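Local coordinates for putative tryptophan halogenase (Xanthomonas campestris pv. campestris, PDB 6Y1W), which acts as a flavin-dependent halogenase, a member of the tryptophan halogenase family that uses FAD to halogenate an organic substrate, at the interface of chains A and B. Numbering follows the deposited sequence. Chains: chain A/B, Putative tryptophan halogenase.

Contacts 1 and 2 are neighbouring patches of one two-fold symmetric interface, each with a twin; the centres of their C-alpha atoms lie about 14 Å apart. They share no residue, but chain B supplies both from one stretch of sequence: the loop at 365-367 serves contact 1 and the start of helix 371-397 serves contact 2. Chain A answers with A:His458, A:His459 and 3-10 helix 461-465 in contact 1, and with helix 417-429 and A:Phe433 in contact 2. Their centres lie about 33 and 28 Å from A:Lys89, the predicted active-site lysine of chain A. The pair may or may not persist in solution.

Contact 1: the interface of chains A and B. Residues chain A 458-459, 461, 464; chain B 365-367.
B:Gln367 reaches from a loop of one chain into a polar notch on the other, made by A:His458, A:His459 and A:Asp464. This is a patch of the two-fold interface in the deposited assembly, between two copies of a flavin-dependent halogenase of the tryptophan halogenase family, and the glutamine hides 86 Å² in it. Beyond CG its chain is extended (chi2 172°), which carries the terminal amide across to chain A with both its polar atoms engaged. The amide oxygen OE1 accepts two hydrogen bonds that arrive from opposite faces of its plane. A:His458 ND1 donates to B:Gln367 OE1 at 3.2 Å, and the oxygen lies in the plane of the imidazole. The backbone A:His459 N donates to B:Gln367 OE1 at 3.1 Å, standing well above the amide plane and not along a lone pair.

At the other end, B:Gln367 NE2 donates to A:Asp464 OD2 at 2.9 Å. The carboxylate receives it on the syn lone pair, and the two flat groups lie nearly coplanar, 15° apart. The same NE2 sits above the A:His459 imidazole, nearer its rim than its middle. That ring is steadied from its own chain, because A:His459 NE2 donates to A:Asp464 OD1 at 3.0 Å; the aspartate thus links the imidazole and the incoming amide through its two oxygens.

A:Pro461, with 44 Å² hidden, opens 3-10 helix 461-465. Its apolar contact is made by A:Pro461 CG, which meets the phenyl ring end-on, 3.8 Å from B:Phe365 CD2. Separately, A:Pro461 CD rests against the backbone carbonyl oxygen B:Phe365 O at 3.2 Å.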
ATOM      1  N   HIS A 458     -16.620   2.396  20.937  1.00 16.83           N
ATOM      2  CA  HIS A 458     -17.604   1.841  20.032  1.00 18.62           C
ATOM      3  C   HIS A 458     -16.919   0.800  19.178  1.00 20.16           C
ATOM      4  O   HIS A 458     -15.696   0.696  19.169  1.00 20.06           O
ATOM      5  CB  HIS A 458     -18.210   2.937  19.140  1.00 20.76           C
ATOM      6  CG  HIS A 458     -18.935   3.982  19.919  1.00 18.10           C
ATOM      7  ND1 HIS A 458     -20.236   3.813  20.351  1.00 26.01           N
ATOM      8  CD2 HIS A 458     -18.524   5.179  20.404  1.00 24.18           C
ATOM      9  CE1 HIS A 458     -20.601   4.879  21.047  1.00 21.12           C
ATOM     10  NE2 HIS A 458     -19.587   5.724  21.086  1.00 25.18           N
ATOM     11  N   HIS A 459     -17.722  -0.036  18.547  1.00 21.15           N
ATOM     12  CA  HIS A 459     -17.244  -0.972  17.538  1.00 20.49           C
ATOM     13  C   HIS A 459     -18.127  -0.874  16.303  1.00 21.75           C
ATOM     14  O   HIS A 459     -19.179  -0.219  16.308  1.00 21.30           O
ATOM     15  CB  HIS A 459     -17.245  -2.405  18.072  1.00 21.89           C
ATOM     16  CG  HIS A 459     -18.603  -2.885  18.471  1.00 16.51           C
ATOM     17  ND1 HIS A 459     -19.013  -2.954  19.786  1.00 23.02           N
ATOM     18  CD2 HIS A 459     -19.643  -3.329  17.728  1.00 18.06           C
ATOM     19  CE1 HIS A 459     -20.253  -3.406  19.832  1.00 20.95           C
ATOM     20  NE2 HIS A 459     -20.663  -3.628  18.601  1.00 20.15           N
ATOM     21  N   PRO A 461     -20.889  -1.381  13.784  1.00 16.24           N
ATOM     22  CA  PRO A 461     -22.253  -1.907  13.989  1.00 20.40           C
ATOM     23  C   PRO A 461     -22.569  -3.210  13.249  1.00 22.24           C
ATOM     24  O   PRO A 461     -23.580  -3.846  13.568  1.00 21.20           O
ATOM     25  CB  PRO A 461     -23.159  -0.753  13.519  1.00 21.19           C
ATOM     26  CG  PRO A 461     -22.302   0.102  12.669  1.00 20.54           C
ATOM     27  CD  PRO A 461     -20.879  -0.041  13.156  1.00 18.36           C
ATOM     28  N   ASP A 464     -23.291  -5.857  15.559  1.00 21.37           N
ATOM     29  CA  ASP A 464     -24.531  -5.872  16.342  1.00 20.13           C
ATOM     30  C   ASP A 464     -25.600  -6.736  15.689  1.00 23.58           C
ATOM     31  O   ASP A 464     -26.656  -6.966  16.298  1.00 24.41           O
ATOM     32  CB  ASP A 464     -25.068  -4.450  16.549  1.00 21.55           C
ATOM     33  CG  ASP A 464     -24.170  -3.600  17.414  1.00 22.68           C
ATOM     34  OD1 ASP A 464     -23.670  -4.083  18.465  1.00 26.26           O
ATOM     35  OD2 ASP A 464     -23.963  -2.429  17.064  1.00 24.52           O
TER
ATOM     36  N   PHE B 365     -18.473   2.309   9.023  1.00 19.24           N
ATOM     37  CA  PHE B 365     -19.854   2.691   9.268  1.00 17.35           C
ATOM     38  C   PHE B 365     -20.066   3.089  10.723  1.00 21.72           C
ATOM     39  O   PHE B 365     -19.553   2.435  11.627  1.00 19.40           O
ATOM     40  CB  PHE B 365     -20.858   1.593   8.874  1.00 18.08           C
ATOM     41  CG  PHE B 365     -22.222   2.173   8.591  1.00 19.53           C
ATOM     42  CD1 PHE B 365     -22.479   2.795   7.379  1.00 21.09           C
ATOM     43  CD2 PHE B 365     -23.199   2.201   9.581  1.00 18.31           C
ATOM     44  CE1 PHE B 365     -23.712   3.416   7.155  1.00 21.33           C
ATOM     45  CE2 PHE B 365     -24.453   2.820   9.355  1.00 24.44           C
ATOM     46  CZ  PHE B 365     -24.702   3.408   8.149  1.00 24.17           C
ATOM     47  N   PRO B 366     -20.775   4.186  10.979  1.00 18.12           N
ATOM     48  CA  PRO B 366     -20.857   4.701  12.349  1.00 19.04           C
ATOM     49  C   PRO B 366     -21.887   3.934  13.165  1.00 18.98           C
ATOM     50  O   PRO B 366     -23.024   3.739  12.725  1.00 19.15           O
ATOM     51  CB  PRO B 366     -21.286   6.159  12.167  1.00 19.05           C
ATOM     52  CG  PRO B 366     -22.047   6.143  10.825  1.00 17.67           C
ATOM     53  CD  PRO B 366     -21.271   5.155   9.977  1.00 18.52           C
ATOM     54  N   GLN B 367     -21.466   3.512  14.369  1.00 19.03           N
ATOM     55  CA  GLN B 367     -22.408   3.312  15.470  1.00 22.88           C
ATOM     56  C   GLN B 367     -22.920   4.669  15.914  1.00 20.69           C
ATOM     57  O   GLN B 367     -24.129   4.925  15.967  1.00 23.85           O
ATOM     58  CB  GLN B 367     -21.704   2.580  16.637  1.00 22.91           C
ATOM     59  CG  GLN B 367     -22.408   1.316  17.130  1.00 26.24           C
ATOM     60  CD  GLN B 367     -21.579   0.516  18.149  1.00 31.63           C
ATOM     61  OE1 GLN B 367     -20.654   1.042  18.796  1.00 31.25           O
ATOM     62  NE2 GLN B 367     -21.904  -0.753  18.285  1.00 29.97           N
TER

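Contact 2: the interface of chains A and B. Residues chain A 421, 424-425, 433; chain B 372-373, 375-376.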
ATOM      1  N   HIS A 421      -3.735  10.730  15.609  1.00 20.11           N
ATOM      2  CA  HIS A 421      -4.890  10.343  14.808  1.00 20.39           C
ATOM      3  C   HIS A 421      -5.136   8.838  14.863  1.00 16.16           C
ATOM      4  O   HIS A 421      -6.288   8.395  15.019  1.00 21.66           O
ATOM      5  CB  HIS A 421      -4.708  10.809  13.356  1.00 20.05           C
ATOM      6  CG  HIS A 421      -5.789  10.318  12.430  1.00 19.65           C
ATOM      7  ND1 HIS A 421      -7.051  10.878  12.393  1.00 26.29           N
ATOM      8  CD2 HIS A 421      -5.790   9.322  11.507  1.00 21.64           C
ATOM      9  CE1 HIS A 421      -7.785  10.243  11.490  1.00 24.58           C
ATOM     10  NE2 HIS A 421      -7.044   9.291  10.942  1.00 25.01           N
ATOM     11  N   GLU A 424      -6.586   7.969  18.369  1.00 18.08           N
ATOM     12  CA  GLU A 424      -7.963   8.446  18.511  0.53 18.86           C
ATOM     13  C   GLU A 424      -8.934   7.618  17.673  1.00 22.45           C
ATOM     14  O   GLU A 424     -10.048   7.321  18.112  1.00 18.44           O
ATOM     15  CB  GLU A 424      -8.027   9.940  18.152  0.53 21.06           C
ATOM     16  CG  GLU A 424      -7.447  10.816  19.283  0.53 21.53           C
ATOM     17  CD  GLU A 424      -7.337  12.305  18.970  0.53 37.58           C
ATOM     18  OE1 GLU A 424      -7.808  12.757  17.901  0.53 31.93           O
ATOM     19  OE2 GLU A 424      -6.765  13.025  19.822  0.53 29.43           O
ATOM     20  N   LEU A 425      -8.531   7.221  16.472  1.00 17.00           N
ATOM     21  CA  LEU A 425      -9.371   6.335  15.675  1.00 20.14           C
ATOM     22  C   LEU A 425      -9.692   5.053  16.429  1.00 18.97           C
ATOM     23  O   LEU A 425     -10.831   4.569  16.420  1.00 17.66           O
ATOM     24  CB  LEU A 425      -8.656   6.023  14.357  1.00 22.31           C
ATOM     25  CG  LEU A 425      -9.478   5.413  13.245  1.00 28.41           C
ATOM     26  CD1 LEU A 425     -10.579   6.373  12.779  1.00 25.46           C
ATOM     27  CD2 LEU A 425      -8.520   5.077  12.110  1.00 24.91           C
ATOM     28  N   PHE A 433      -6.039   1.123  10.293  1.00 25.50           N
ATOM     29  CA  PHE A 433      -5.834   0.977   8.860  0.65 30.97           C
ATOM     30  C   PHE A 433      -4.355   0.749   8.607  1.00 39.91           C
ATOM     31  O   PHE A 433      -3.503   1.014   9.467  1.00 33.14           O
ATOM     32  CB  PHE A 433      -6.326   2.202   8.096  0.65 28.21           C
ATOM     33  CG  PHE A 433      -5.573   3.458   8.417  0.65 28.44           C
ATOM     34  CD1 PHE A 433      -5.969   4.274   9.469  0.65 20.12           C
ATOM     35  CD2 PHE A 433      -4.462   3.831   7.655  0.65 24.55           C
ATOM     36  CE1 PHE A 433      -5.298   5.442   9.755  0.65 17.70           C
ATOM     37  CE2 PHE A 433      -3.774   4.977   7.933  0.65 22.49           C
ATOM     38  CZ  PHE A 433      -4.181   5.793   8.989  0.65 25.84           C
TER
ATOM     39  N   VAL B 372     -13.202  11.846  14.266  1.00 19.55           N
ATOM     40  CA  VAL B 372     -11.982  11.170  13.847  1.00 21.59           C
ATOM     41  C   VAL B 372     -12.266  10.229  12.679  1.00 22.04           C
ATOM     42  O   VAL B 372     -11.442  10.091  11.774  1.00 20.49           O
ATOM     43  CB  VAL B 372     -11.292  10.443  15.025  1.00 22.52           C
ATOM     44  CG1 VAL B 372     -12.074   9.204  15.469  1.00 20.70           C
ATOM     45  CG2 VAL B 372      -9.854  10.054  14.625  1.00 20.69           C
ATOM     46  N   ASP B 373     -13.443   9.588  12.668  1.00 20.34           N
ATOM     47  CA  ASP B 373     -13.829   8.734  11.544  1.00 19.62           C
ATOM     48  C   ASP B 373     -14.013   9.571  10.290  1.00 17.58           C
ATOM     49  O   ASP B 373     -13.572   9.187   9.195  1.00 19.72           O
ATOM     50  CB  ASP B 373     -15.150   8.008  11.855  1.00 22.58           C
ATOM     51  CG  ASP B 373     -14.980   6.866  12.880  1.00 27.01           C
ATOM     52  OD1 ASP B 373     -13.859   6.639  13.342  1.00 30.05           O
ATOM     53  OD2 ASP B 373     -15.987   6.223  13.228  1.00 28.16           O
ATOM     54  N   ALA B 375     -12.630  12.438   9.592  1.00 20.35           N
ATOM     55  CA  ALA B 375     -11.332  12.908   9.122  1.00 19.06           C
ATOM     56  C   ALA B 375     -10.586  11.822   8.355  1.00 21.38           C
ATOM     57  O   ALA B 375      -9.968  12.115   7.317  1.00 22.58           O
ATOM     58  CB  ALA B 375     -10.492  13.400  10.316  1.00 22.57           C
ATOM     59  N   GLU B 376     -10.610  10.570   8.851  1.00 19.04           N
ATOM     60  CA  GLU B 376      -9.911   9.492   8.143  1.00 18.11           C
ATOM     61  C   GLU B 376     -10.546   9.257   6.774  1.00 19.39           C
ATOM     62  O   GLU B 376      -9.838   9.053   5.782  1.00 18.75           O
ATOM     63  CB  GLU B 376      -9.918   8.194   8.971  1.00 19.67           C
ATOM     64  CG  GLU B 376      -9.333   6.967   8.237  1.00 20.98           C
ATOM     65  CD  GLU B 376      -7.845   7.141   7.926  1.00 30.60           C
ATOM     66  OE1 GLU B 376      -7.165   7.866   8.675  1.00 31.54           O
ATOM     67  OE2 GLU B 376      -7.360   6.578   6.924  1.00 27.99           O
TER
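A:His421 and B:Glu376 form the polar link between helix 417-429 of chain A and the start of helix 371-397 of chain B, in the two-fold interface of the deposited assembly. A:His421 NE2 donates to the carboxylate oxygen B:Glu376 OE1 at 2.7 Å, with an angle of 152° at the hydrogen. The oxygen uses its anti lone pair, on the side away from OE2, and lies close to the imidazole plane. The glutamate gets there by bending at chi2 (65°), which turns its carboxylate back toward chain A. A nearby negative charge would be expected to stabilise a protonated imidazole, though the proton itself is not seen.

Apolar contacts flank this bond. B:Val372, with 65 Å² hidden, sets both methyls against the chain A helix. B:Val372 CG2 lies 3.8 Å from A:His421 CE1 and also meets A:Leu425 CA and A:Glu424 CB. The aliphatic part of B:Glu376 joins in as well, B:Glu376 CB approaching the imidazole within the ring's own plane, 3.9 Å from A:His421 CE1.

Two methyls meet oxygens instead. B:Val372 CG1 faces the backbone oxygen of A:Glu424, while A:Leu425 CD1 reaches across to the carboxylate oxygen B:Asp373 OD1 at 3.3 Å.

The remaining interaction sets a carboxylate over an aromatic face. The ring of A:Phe433 and the carboxylate of B:Glu376 are inclined by 28° to each other. From the same chain, A:Leu425 CD2 abuts the rim of the phenyl ring. B:Glu376 OE2 stands above the middle of that ring, 3.7 Å from A:Phe433 CD1.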